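Local coordinates for protein FOKI restriction endonuclease (Planomicrobium okeanokoites, PDB 2FOK) that recognises a specific DNA sequence and, as a type IIS restriction endonuclease, cleaves the DNA at a distance from it, using metal ions, at residues G181-E189 with I348-I356; R290-T298 with R307-E315. All coordinates share one frame; numbering follows the deposited sequence.

Contact 1. Residues G181-E189 with I348-I356; sequences GKNLGFSGE and IKGLINTGI
Gly185 N donates to the backbone carbonyl of Asn353 (N to O 2.8 Å, N-H...O angle 144°), approaching from above the carbonyl plane. The same oxygen also receives a CA-H...O contact from Leu184. The positive phi of Gly185 (75°) is a backbone conformation that suits a glycine. Next along the loop, the ring of Phe186 packs on Gly350, CD1 coming within 3.4 Å of Gly350 CA. A side chain at Gly350 would run into the ring, which is consistent with a glycine at this point of helix 341-352. Phe186 CZ reaches the methyl group Leu351 CD2 at 4.4 Å. Phe186 CG stands anti to the carbonyl carbon (chi1 -66°), and this swings the CD1-CE1 side of the ring back against the helix although the bond to CB points away. On the polar side, Asn353 ND2 gives a weak bond to Ser187 OG (3.0 Å, 125°). That hydroxyl in turn donates to Lys182 O at 3.2 Å, so the short serine ties the loop to itself as well as to the helix end. Farther out, Arg164 of helix 160-169 binds Asn183 O, and Ser223 binds Leu184 O. Gly355, at positive phi, closes helix 341-352 in a Schellman motif: the contact joins a helix C-terminal end of the D3 domain to a loop of the second recognition subdomain.

Contact 2. Residues R290-T298 with R307-E315; sequences RVYWEMLAT and RTRRALILE
Segment 290-298, an irregular loop, runs past helix 303-319 and comes nearest where Leu296 CA lies 5.2 Å from Arg307 CA. The loop leading into helix 303-319 thus folds back on that helix, which belongs to the D3 domain, a member of the helix-turn-helix clan; arginines do much of the fastening, reaching backbone carbonyls of the loop at Leu296 and Ala297. Arg307, extended from CG to NE, holds Ala297 O side-on with two nitrogens, NE at 2.7 Å and NH2 at 2.6 Å, the oxygen lying in the guanidinium plane. Glu294 O rests over one face of that group, and Arg6 O and Thr7 OG1 take further bonds from NH1 and NH2, so its rotation is fixed on several sides. Arg307 CB lies over the Trp293 five-membered ring in a CH-pi contact, 3.7 Å from the centroid. With an alanine here CB would still cover the indole, but Ala297 O would probably lose both its donors, and Arg6 O and Thr7 OG1 a partner each, leaving the loop end freer to shift. Trp293 CG is anti to the backbone N (chi1 -175°), which turns the indole edge to the helix: NE1 donates to Thr308 OG1 at 3.2 Å, nearly in the ring plane, and Thr308 OG1 is also bonded to Glu304 O one turn earlier. Ala311 CB, a small methyl, takes both the indole edge and Leu296 CD1, the latter at 3.8 Å, and Val291 CG1 meets Leu314 CD1 farther along. Arg310, whose NE pairs with Asp347, sends NH1 to Leu296 O at 2.9 Å, in the carbonyl plane and also in its own guanidinium plane, with an N-H...O angle of 156°.

In the fold
Both contacts are buried, with centres about 12 Å apart, and contact 2 is nested within the chain loop that contact 1 closes. Contact 1 joins distant parts of the sequence, the second recognition subdomain and the D3 domain, through glycine backbone, a phenylalanine ring and Asn353 at the helix end; contact 2 bridges only eight intervening residues and relies on two arginines gripping backbone carbonyls, with a tryptophan and apolar side chains packed beside them. Their elements meet: Arg310 of contact 2 forms a salt bridge through NH2 with Glu189 OE1, its CD packs on Phe186, and Met295 touches Thr354. Leu351 and Leu314 also bring helices 341-352 and 303-319 together, consistent with one shared interior.

Contact 1. Residues G181-E189 with I348-I356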
ATOM      1  N   GLY A 181      -6.079   5.318  -4.128  1.00 15.98           N
ATOM      2  CA  GLY A 181      -5.269   4.488  -3.249  1.00 16.20           C
ATOM      3  C   GLY A 181      -5.596   4.548  -1.773  1.00 16.16           C
ATOM      4  O   GLY A 181      -5.473   3.552  -1.070  1.00 18.78           O
ATOM      5  N   LYS A 182      -6.011   5.716  -1.296  1.00 20.27           N
ATOM      6  CA  LYS A 182      -6.347   5.901   0.108  1.00 22.84           C
ATOM      7  C   LYS A 182      -7.577   5.103   0.555  1.00 24.78           C
ATOM      8  O   LYS A 182      -7.805   4.902   1.752  1.00 25.43           O
ATOM      9  CB  LYS A 182      -6.561   7.387   0.384  1.00 24.63           C
ATOM     10  CG  LYS A 182      -7.503   8.061  -0.592  1.00 29.15           C
ATOM     11  CD  LYS A 182      -7.701   9.519  -0.231  1.00 26.34           C
ATOM     12  CE  LYS A 182      -8.924  10.076  -0.915  1.00 23.13           C
ATOM     13  NZ  LYS A 182      -9.899  10.586   0.069  1.00 29.39           N
ATOM     14  N   ASN A 183      -8.370   4.650  -0.408  1.00 26.25           N
ATOM     15  CA  ASN A 183      -9.568   3.880  -0.108  1.00 25.07           C
ATOM     16  C   ASN A 183      -9.509   2.512  -0.795  1.00 24.23           C
ATOM     17  O   ASN A 183     -10.536   1.910  -1.109  1.00 21.67           O
ATOM     18  CB  ASN A 183     -10.801   4.661  -0.565  1.00 23.24           C
ATOM     19  CG  ASN A 183     -11.083   5.869   0.314  1.00 21.05           C
ATOM     20  OD1 ASN A 183     -11.176   5.753   1.535  1.00 23.20           O
ATOM     21  ND2 ASN A 183     -11.221   7.030  -0.304  1.00 21.79           N
ATOM     22  N   LEU A 184      -8.285   2.031  -0.997  1.00 24.08           N
ATOM     23  CA  LEU A 184      -8.031   0.760  -1.664  1.00 20.45           C
ATOM     24  C   LEU A 184      -7.251  -0.210  -0.773  1.00 21.67           C
ATOM     25  O   LEU A 184      -6.206   0.140  -0.210  1.00 21.71           O
ATOM     26  CB  LEU A 184      -7.259   1.024  -2.958  1.00 22.72           C
ATOM     27  CG  LEU A 184      -6.809  -0.158  -3.819  1.00 24.30           C
ATOM     28  CD1 LEU A 184      -7.989  -1.074  -4.081  1.00 24.61           C
ATOM     29  CD2 LEU A 184      -6.238   0.365  -5.134  1.00 22.98           C
ATOM     30  N   GLY A 185      -7.766  -1.430  -0.645  1.00 21.58           N
ATOM     31  CA  GLY A 185      -7.107  -2.423   0.184  1.00 23.48           C
ATOM     32  C   GLY A 185      -7.278  -2.181   1.676  1.00 24.24           C
ATOM     33  O   GLY A 185      -8.265  -1.587   2.121  1.00 24.55           O
ATOM     34  N   PHE A 186      -6.313  -2.659   2.455  1.00 23.07           N
ATOM     35  CA  PHE A 186      -6.341  -2.494   3.899  1.00 23.36           C
ATOM     36  C   PHE A 186      -5.534  -1.248   4.230  1.00 25.48           C
ATOM     37  O   PHE A 186      -4.449  -1.319   4.805  1.00 27.06           O
ATOM     38  CB  PHE A 186      -5.769  -3.752   4.561  1.00 24.21           C
ATOM     39  CG  PHE A 186      -6.623  -4.973   4.345  1.00 19.89           C
ATOM     40  CD1 PHE A 186      -7.694  -5.244   5.188  1.00 22.85           C
ATOM     41  CD2 PHE A 186      -6.413  -5.803   3.247  1.00 19.74           C
ATOM     42  CE1 PHE A 186      -8.559  -6.327   4.935  1.00 20.77           C
ATOM     43  CE2 PHE A 186      -7.267  -6.882   2.989  1.00 22.32           C
ATOM     44  CZ  PHE A 186      -8.345  -7.138   3.839  1.00 18.40           C
ATOM     45  N   SER A 187      -6.114  -0.108   3.852  1.00 25.58           N
ATOM     46  CA  SER A 187      -5.541   1.230   4.003  1.00 26.14           C
ATOM     47  C   SER A 187      -4.756   1.591   5.256  1.00 26.33           C
ATOM     48  O   SER A 187      -5.179   1.328   6.380  1.00 32.15           O
ATOM     49  CB  SER A 187      -6.636   2.284   3.810  1.00 24.79           C
ATOM     50  OG  SER A 187      -7.514   1.913   2.766  1.00 26.64           O
ATOM     51  N   GLY A 188      -3.601   2.209   5.031  1.00 24.84           N
ATOM     52  CA  GLY A 188      -2.767   2.656   6.121  1.00 22.39           C
ATOM     53  C   GLY A 188      -1.663   1.728   6.553  1.00 22.83           C
ATOM     54  O   GLY A 188      -0.576   2.184   6.899  1.00 22.50           O
ATOM     55  N   GLU A 189      -1.932   0.429   6.552  1.00 23.48           N
ATOM     56  CA  GLU A 189      -0.924  -0.525   6.981  1.00 21.68           C
ATOM     57  C   GLU A 189       0.109  -0.710   5.895  1.00 21.91           C
ATOM     58  O   GLU A 189      -0.107  -0.288   4.755  1.00 23.06           O
ATOM     59  CB  GLU A 189      -1.578  -1.860   7.338  1.00 23.86           C
ATOM     60  CG  GLU A 189      -2.178  -2.606   6.172  1.00 18.34           C
ATOM     61  CD  GLU A 189      -2.955  -3.815   6.615  1.00 22.53           C
ATOM     62  OE1 GLU A 189      -3.650  -3.721   7.662  1.00 20.53           O
ATOM     63  OE2 GLU A 189      -2.869  -4.856   5.920  1.00 19.79           O
ATOM     64  N   ILE A 348     -12.899  -4.969   8.969  1.00 27.66           N
ATOM     65  CA  ILE A 348     -14.076  -4.908   8.090  1.00 23.52           C
ATOM     66  C   ILE A 348     -13.996  -3.777   7.076  1.00 23.64           C
ATOM     67  O   ILE A 348     -14.478  -3.911   5.952  1.00 26.55           O
ATOM     68  CB  ILE A 348     -15.380  -4.746   8.914  1.00 24.07           C
ATOM     69  CG1 ILE A 348     -15.584  -5.984   9.781  1.00 19.79           C
ATOM     70  CG2 ILE A 348     -16.583  -4.517   7.989  1.00 17.37           C
ATOM     71  CD1 ILE A 348     -16.866  -5.982  10.575  1.00 26.15           C
ATOM     72  N   LYS A 349     -13.401  -2.658   7.476  1.00 24.82           N
ATOM     73  CA  LYS A 349     -13.262  -1.512   6.586  1.00 19.93           C
ATOM     74  C   LYS A 349     -12.329  -1.887   5.453  1.00 23.12           C
ATOM     75  O   LYS A 349     -12.435  -1.359   4.342  1.00 26.41           O
ATOM     76  CB  LYS A 349     -12.686  -0.316   7.339  1.00 23.06           C
ATOM     77  CG  LYS A 349     -12.240   0.809   6.424  1.00 29.99           C
ATOM     78  CD  LYS A 349     -12.334   2.151   7.105  1.00 30.54           C
ATOM     79  CE  LYS A 349     -11.216   2.334   8.102  1.00 34.74           C
ATOM     80  NZ  LYS A 349      -9.978   1.606   7.720  1.00 35.35           N
ATOM     81  N   GLY A 350     -11.406  -2.800   5.745  1.00 25.20           N
ATOM     82  CA  GLY A 350     -10.461  -3.259   4.742  1.00 21.87           C
ATOM     83  C   GLY A 350     -11.153  -4.181   3.757  1.00 25.81           C
ATOM     84  O   GLY A 350     -10.869  -4.134   2.562  1.00 21.27           O
ATOM     85  N   LEU A 351     -12.060  -5.027   4.251  1.00 25.07           N
ATOM     86  CA  LEU A 351     -12.786  -5.937   3.368  1.00 24.84           C
ATOM     87  C   LEU A 351     -13.592  -5.086   2.390  1.00 25.60           C
ATOM     88  O   LEU A 351     -13.571  -5.302   1.176  1.00 23.80           O
ATOM     89  CB  LEU A 351     -13.707  -6.845   4.182  1.00 22.84           C
ATOM     90  CG  LEU A 351     -12.962  -7.933   4.963  1.00 23.69           C
ATOM     91  CD1 LEU A 351     -13.909  -8.658   5.889  1.00 25.50           C
ATOM     92  CD2 LEU A 351     -12.324  -8.914   3.984  1.00 24.01           C
ATOM     93  N   ILE A 352     -14.288  -4.099   2.940  1.00 25.89           N
ATOM     94  CA  ILE A 352     -15.083  -3.176   2.151  1.00 22.65           C
ATOM     95  C   ILE A 352     -14.150  -2.469   1.160  1.00 22.23           C
ATOM     96  O   ILE A 352     -14.449  -2.376  -0.031  1.00 18.72           O
ATOM     97  CB  ILE A 352     -15.777  -2.138   3.089  1.00 21.78           C
ATOM     98  CG1 ILE A 352     -16.807  -2.860   3.974  1.00 20.80           C
ATOM     99  CG2 ILE A 352     -16.439  -1.022   2.274  1.00 20.48           C
ATOM    100  CD1 ILE A 352     -17.494  -1.971   5.005  1.00 13.26           C
ATOM    101  N   ASN A 353     -13.007  -2.008   1.661  1.00 19.61           N
ATOM    102  CA  ASN A 353     -12.024  -1.293   0.850  1.00 21.78           C
ATOM    103  C   ASN A 353     -11.327  -2.111  -0.247  1.00 25.06           C
ATOM    104  O   ASN A 353     -10.548  -1.567  -1.043  1.00 25.26           O
ATOM    105  CB  ASN A 353     -10.965  -0.668   1.764  1.00 21.52           C
ATOM    106  CG  ASN A 353     -11.366   0.710   2.271  1.00 24.30           C
ATOM    107  OD1 ASN A 353     -12.471   1.194   2.013  1.00 23.50           O
ATOM    108  ND2 ASN A 353     -10.459   1.352   2.995  1.00 19.85           N
ATOM    109  N   THR A 354     -11.586  -3.411  -0.304  1.00 25.21           N
ATOM    110  CA  THR A 354     -10.957  -4.209  -1.346  1.00 25.43           C
ATOM    111  C   THR A 354     -11.949  -4.702  -2.402  1.00 24.44           C
ATOM    112  O   THR A 354     -11.560  -5.380  -3.350  1.00 24.25           O
ATOM    113  CB  THR A 354     -10.130  -5.388  -0.739  1.00 27.06           C
ATOM    114  OG1 THR A 354      -9.966  -6.431  -1.712  1.00 29.01           O
ATOM    115  CG2 THR A 354     -10.792  -5.929   0.481  1.00 29.04           C
ATOM    116  N   GLY A 355     -13.227  -4.350  -2.248  1.00 23.64           N
ATOM    117  CA  GLY A 355     -14.214  -4.740  -3.243  1.00 22.32           C
ATOM    118  C   GLY A 355     -15.432  -5.550  -2.824  1.00 23.81           C
ATOM    119  O   GLY A 355     -16.302  -5.823  -3.658  1.00 22.60           O
ATOM    120  N   ILE A 356     -15.505  -5.933  -1.554  1.00 22.55           N
ATOM    121  CA  ILE A 356     -16.622  -6.720  -1.049  1.00 25.01           C
ATOM    122  C   ILE A 356     -17.672  -5.791  -0.434  1.00 26.97           C
ATOM    123  O   ILE A 356     -17.330  -4.860   0.291  1.00 24.83           O
ATOM    124  CB  ILE A 356     -16.127  -7.743   0.007  1.00 29.19           C
ATOM    125  CG1 ILE A 356     -15.029  -8.623  -0.610  1.00 26.45           C
ATOM    126  CG2 ILE A 356     -17.287  -8.619   0.493  1.00 25.73           C
ATOM    127  CD1 ILE A 356     -13.742  -8.654   0.187  1.00 25.45           C
TER

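Contact 2. Residues R290-T298 with R307-E315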
ATOM      1  N   ARG A 290     -13.830 -13.814  -6.485  1.00 24.32           N
ATOM      2  CA  ARG A 290     -12.818 -14.700  -5.933  1.00 22.48           C
ATOM      3  C   ARG A 290     -11.995 -13.997  -4.860  1.00 23.62           C
ATOM      4  O   ARG A 290     -11.431 -12.927  -5.104  1.00 19.62           O
ATOM      5  CB  ARG A 290     -11.873 -15.174  -7.040  1.00 25.61           C
ATOM      6  CG  ARG A 290     -12.354 -16.380  -7.837  1.00 29.52           C
ATOM      7  CD  ARG A 290     -11.176 -17.053  -8.558  1.00 34.25           C
ATOM      8  NE  ARG A 290     -11.599 -17.796  -9.747  1.00 37.97           N
ATOM      9  CZ  ARG A 290     -11.087 -18.970 -10.122  1.00 43.22           C
ATOM     10  NH1 ARG A 290     -10.130 -19.553  -9.406  1.00 38.54           N
ATOM     11  NH2 ARG A 290     -11.525 -19.563 -11.227  1.00 41.87           N
ATOM     12  N   VAL A 291     -11.930 -14.612  -3.676  1.00 20.87           N
ATOM     13  CA  VAL A 291     -11.178 -14.067  -2.541  1.00 20.57           C
ATOM     14  C   VAL A 291     -10.328 -15.194  -1.980  1.00 22.61           C
ATOM     15  O   VAL A 291     -10.810 -16.309  -1.807  1.00 27.29           O
ATOM     16  CB  VAL A 291     -12.119 -13.568  -1.404  1.00 22.94           C
ATOM     17  CG1 VAL A 291     -11.300 -13.205  -0.166  1.00 16.55           C
ATOM     18  CG2 VAL A 291     -12.943 -12.365  -1.879  1.00 14.02           C
ATOM     19  N   TYR A 292      -9.066 -14.910  -1.700  1.00 22.60           N
ATOM     20  CA  TYR A 292      -8.179 -15.926  -1.166  1.00 23.86           C
ATOM     21  C   TYR A 292      -7.407 -15.375   0.023  1.00 24.15           C
ATOM     22  O   TYR A 292      -7.063 -14.201   0.065  1.00 23.72           O
ATOM     23  CB  TYR A 292      -7.202 -16.422  -2.248  1.00 22.47           C
ATOM     24  CG  TYR A 292      -7.126 -15.510  -3.451  1.00 21.50           C
ATOM     25  CD1 TYR A 292      -8.052 -15.620  -4.491  1.00 16.60           C
ATOM     26  CD2 TYR A 292      -6.198 -14.466  -3.500  1.00 20.33           C
ATOM     27  CE1 TYR A 292      -8.064 -14.709  -5.545  1.00 13.73           C
ATOM     28  CE2 TYR A 292      -6.202 -13.548  -4.552  1.00 17.06           C
ATOM     29  CZ  TYR A 292      -7.139 -13.672  -5.567  1.00 16.64           C
ATOM     30  OH  TYR A 292      -7.160 -12.755  -6.599  1.00 20.91           O
ATOM     31  N   TRP A 293      -7.169 -16.257   0.988  1.00 25.00           N
ATOM     32  CA  TRP A 293      -6.439 -15.984   2.214  1.00 22.78           C
ATOM     33  C   TRP A 293      -5.172 -15.160   1.976  1.00 22.74           C
ATOM     34  O   TRP A 293      -4.806 -14.324   2.799  1.00 24.06           O
ATOM     35  CB  TRP A 293      -6.078 -17.331   2.842  1.00 21.98           C
ATOM     36  CG  TRP A 293      -5.419 -17.280   4.175  1.00 21.74           C
ATOM     37  CD1 TRP A 293      -6.027 -17.093   5.385  1.00 20.83           C
ATOM     38  CD2 TRP A 293      -4.038 -17.508   4.449  1.00 18.56           C
ATOM     39  NE1 TRP A 293      -5.109 -17.197   6.396  1.00 17.95           N
ATOM     40  CE2 TRP A 293      -3.878 -17.453   5.851  1.00 20.08           C
ATOM     41  CE3 TRP A 293      -2.915 -17.758   3.644  1.00 23.03           C
ATOM     42  CZ2 TRP A 293      -2.637 -17.637   6.472  1.00 19.54           C
ATOM     43  CZ3 TRP A 293      -1.676 -17.944   4.260  1.00 22.79           C
ATOM     44  CH2 TRP A 293      -1.550 -17.883   5.664  1.00 25.19           C
ATOM     45  N   GLU A 294      -4.513 -15.402   0.847  1.00 24.57           N
ATOM     46  CA  GLU A 294      -3.267 -14.709   0.500  1.00 21.44           C
ATOM     47  C   GLU A 294      -3.437 -13.270   0.047  1.00 20.74           C
ATOM     48  O   GLU A 294      -2.454 -12.595  -0.235  1.00 26.16           O
ATOM     49  CB  GLU A 294      -2.522 -15.469  -0.597  1.00 17.55           C
ATOM     50  CG  GLU A 294      -1.816 -16.714  -0.132  1.00 20.99           C
ATOM     51  CD  GLU A 294      -2.697 -17.943  -0.218  1.00 24.78           C
ATOM     52  OE1 GLU A 294      -3.931 -17.796  -0.368  1.00 18.94           O
ATOM     53  OE2 GLU A 294      -2.151 -19.064  -0.134  1.00 27.32           O
ATOM     54  N   MET A 295      -4.671 -12.793  -0.042  1.00 20.44           N
ATOM     55  CA  MET A 295      -4.886 -11.426  -0.488  1.00 20.57           C
ATOM     56  C   MET A 295      -5.315 -10.500   0.642  1.00 22.14           C
ATOM     57  O   MET A 295      -5.368  -9.280   0.467  1.00 24.19           O
ATOM     58  CB  MET A 295      -5.927 -11.393  -1.620  1.00 19.86           C
ATOM     59  CG  MET A 295      -7.391 -11.509  -1.190  1.00 20.81           C
ATOM     60  SD  MET A 295      -8.527 -10.857  -2.465  1.00 25.20           S
ATOM     61  CE  MET A 295      -9.490  -9.696  -1.512  1.00 25.81           C
ATOM     62  N   LEU A 296      -5.586 -11.080   1.805  1.00 21.80           N
ATOM     63  CA  LEU A 296      -6.052 -10.319   2.958  1.00 20.33           C
ATOM     64  C   LEU A 296      -4.951  -9.617   3.757  1.00 22.11           C
ATOM     65  O   LEU A 296      -5.222  -9.032   4.796  1.00 22.54           O
ATOM     66  CB  LEU A 296      -6.883 -11.238   3.872  1.00 16.95           C
ATOM     67  CG  LEU A 296      -7.904 -12.144   3.153  1.00 20.04           C
ATOM     68  CD1 LEU A 296      -8.649 -13.026   4.157  1.00 19.45           C
ATOM     69  CD2 LEU A 296      -8.897 -11.289   2.393  1.00 20.78           C
ATOM     70  N   ALA A 297      -3.717  -9.670   3.264  1.00 25.63           N
ATOM     71  CA  ALA A 297      -2.578  -9.020   3.914  1.00 26.27           C
ATOM     72  C   ALA A 297      -1.328  -9.289   3.097  1.00 26.07           C
ATOM     73  O   ALA A 297      -1.105 -10.424   2.675  1.00 26.38           O
ATOM     74  CB  ALA A 297      -2.392  -9.542   5.355  1.00 18.72           C
ATOM     75  N   THR A 298      -0.513  -8.253   2.881  1.00 27.62           N
ATOM     76  CA  THR A 298       0.712  -8.403   2.101  1.00 27.99           C
ATOM     77  C   THR A 298       2.021  -8.296   2.892  1.00 28.49           C
ATOM     78  O   THR A 298       2.521  -9.298   3.412  1.00 26.62           O
ATOM     79  CB  THR A 298       0.773  -7.384   0.918  1.00 32.25           C
ATOM     80  OG1 THR A 298       1.044  -6.066   1.418  1.00 34.08           O
ATOM     81  CG2 THR A 298      -0.542  -7.365   0.151  1.00 31.19           C
ATOM     82  N   ARG A 307      -4.090 -12.632   8.313  1.00 27.50           N
ATOM     83  CA  ARG A 307      -4.824 -13.173   7.170  1.00 24.73           C
ATOM     84  C   ARG A 307      -5.947 -14.111   7.641  1.00 25.33           C
ATOM     85  O   ARG A 307      -7.051 -14.099   7.099  1.00 25.65           O
ATOM     86  CB  ARG A 307      -3.872 -13.936   6.245  1.00 22.97           C
ATOM     87  CG  ARG A 307      -3.281 -13.115   5.093  1.00 17.52           C
ATOM     88  CD  ARG A 307      -2.016 -13.785   4.546  1.00 15.59           C
ATOM     89  NE  ARG A 307      -1.295 -12.937   3.599  1.00 15.77           N
ATOM     90  CZ  ARG A 307      -0.345 -13.364   2.768  1.00 18.53           C
ATOM     91  NH1 ARG A 307       0.014 -14.642   2.756  1.00 11.11           N
ATOM     92  NH2 ARG A 307       0.236 -12.510   1.932  1.00 15.64           N
ATOM     93  N   THR A 308      -5.661 -14.929   8.647  1.00 26.27           N
ATOM     94  CA  THR A 308      -6.655 -15.852   9.169  1.00 27.34           C
ATOM     95  C   THR A 308      -7.802 -15.095   9.837  1.00 27.50           C
ATOM     96  O   THR A 308      -8.977 -15.355   9.560  1.00 28.01           O
ATOM     97  CB  THR A 308      -6.029 -16.826  10.183  1.00 29.28           C
ATOM     98  OG1 THR A 308      -4.843 -17.396   9.621  1.00 32.80           O
ATOM     99  CG2 THR A 308      -6.999 -17.944  10.521  1.00 24.78           C
ATOM    100  N   ARG A 309      -7.450 -14.154  10.705  1.00 26.83           N
ATOM    101  CA  ARG A 309      -8.436 -13.343  11.417  1.00 26.04           C
ATOM    102  C   ARG A 309      -9.419 -12.678  10.448  1.00 25.34           C
ATOM    103  O   ARG A 309     -10.630 -12.716  10.655  1.00 20.54           O
ATOM    104  CB  ARG A 309      -7.714 -12.282  12.253  1.00 25.99           C
ATOM    105  CG  ARG A 309      -8.541 -11.666  13.370  1.00 23.34           C
ATOM    106  CD  ARG A 309      -8.276 -10.168  13.425  1.00 28.89           C
ATOM    107  NE  ARG A 309      -7.108  -9.835  14.233  1.00 29.78           N
ATOM    108  CZ  ARG A 309      -6.165  -8.950  13.907  1.00 23.21           C
ATOM    109  NH1 ARG A 309      -6.223  -8.275  12.767  1.00 19.97           N
ATOM    110  NH2 ARG A 309      -5.161  -8.735  14.747  1.00 22.66           N
ATOM    111  N   ARG A 310      -8.901 -12.057   9.393  1.00 24.03           N
ATOM    112  CA  ARG A 310      -9.777 -11.424   8.418  1.00 24.46           C
ATOM    113  C   ARG A 310     -10.557 -12.481   7.631  1.00 23.27           C
ATOM    114  O   ARG A 310     -11.688 -12.244   7.235  1.00 25.47           O
ATOM    115  CB  ARG A 310      -8.964 -10.535   7.477  1.00 20.66           C
ATOM    116  CG  ARG A 310      -8.589  -9.200   8.116  1.00 23.65           C
ATOM    117  CD  ARG A 310      -7.459  -8.483   7.377  1.00 25.91           C
ATOM    118  NE  ARG A 310      -7.040  -7.291   8.108  1.00 24.32           N
ATOM    119  CZ  ARG A 310      -5.909  -6.632   7.895  1.00 25.13           C
ATOM    120  NH1 ARG A 310      -5.062  -7.038   6.964  1.00 27.00           N
ATOM    121  NH2 ARG A 310      -5.604  -5.581   8.644  1.00 28.55           N
ATOM    122  N   ALA A 311      -9.957 -13.652   7.427  1.00 24.25           N
ATOM    123  CA  ALA A 311     -10.612 -14.736   6.688  1.00 24.96           C
ATOM    124  C   ALA A 311     -11.823 -15.257   7.450  1.00 25.70           C
ATOM    125  O   ALA A 311     -12.891 -15.480   6.875  1.00 25.03           O
ATOM    126  CB  ALA A 311      -9.627 -15.877   6.445  1.00 28.19           C
ATOM    127  N   LEU A 312     -11.638 -15.454   8.749  1.00 23.88           N
ATOM    128  CA  LEU A 312     -12.694 -15.934   9.613  1.00 22.30           C
ATOM    129  C   LEU A 312     -13.819 -14.911   9.803  1.00 25.30           C
ATOM    130  O   LEU A 312     -14.955 -15.286  10.079  1.00 26.82           O
ATOM    131  CB  LEU A 312     -12.100 -16.330  10.963  1.00 23.99           C
ATOM    132  CG  LEU A 312     -11.224 -17.575  10.863  1.00 18.82           C
ATOM    133  CD1 LEU A 312     -10.548 -17.859  12.188  1.00 15.55           C
ATOM    134  CD2 LEU A 312     -12.101 -18.742  10.414  1.00 14.61           C
ATOM    135  N   ILE A 313     -13.519 -13.621   9.676  1.00 23.06           N
ATOM    136  CA  ILE A 313     -14.576 -12.636   9.816  1.00 24.29           C
ATOM    137  C   ILE A 313     -15.418 -12.660   8.544  1.00 26.06           C
ATOM    138  O   ILE A 313     -16.635 -12.498   8.586  1.00 30.19           O
ATOM    139  CB  ILE A 313     -14.038 -11.202  10.041  1.00 21.19           C
ATOM    140  CG1 ILE A 313     -13.166 -11.139  11.299  1.00 25.90           C
ATOM    141  CG2 ILE A 313     -15.200 -10.258  10.237  1.00 16.68           C
ATOM    142  CD1 ILE A 313     -12.221  -9.926  11.336  1.00 21.26           C
ATOM    143  N   LEU A 314     -14.765 -12.853   7.406  1.00 28.12           N
ATOM    144  CA  LEU A 314     -15.470 -12.928   6.133  1.00 26.50           C
ATOM    145  C   LEU A 314     -16.481 -14.078   6.216  1.00 28.64           C
ATOM    146  O   LEU A 314     -17.649 -13.920   5.865  1.00 25.55           O
ATOM    147  CB  LEU A 314     -14.482 -13.218   4.998  1.00 24.67           C
ATOM    148  CG  LEU A 314     -14.488 -12.372   3.719  1.00 25.24           C
ATOM    149  CD1 LEU A 314     -13.644 -13.063   2.660  1.00 23.80           C
ATOM    150  CD2 LEU A 314     -15.898 -12.150   3.223  1.00 23.01           C
ATOM    151  N   GLU A 315     -16.012 -15.231   6.689  1.00 30.29           N
ATOM    152  CA  GLU A 315     -16.831 -16.432   6.815  1.00 32.31           C
ATOM    153  C   GLU A 315     -18.073 -16.227   7.654  1.00 34.25           C
ATOM    154  O   GLU A 315     -19.168 -16.652   7.271  1.00 37.51           O
ATOM    155  CB  GLU A 315     -16.019 -17.560   7.435  1.00 35.67           C
ATOM    156  CG  GLU A 315     -15.107 -18.278   6.470  1.00 42.03           C
ATOM    157  CD  GLU A 315     -14.514 -19.524   7.086  1.00 43.75           C
ATOM    158  OE1 GLU A 315     -14.901 -19.849   8.230  1.00 45.72           O
ATOM    159  OE2 GLU A 315     -13.666 -20.169   6.432  1.00 44.20           O
TER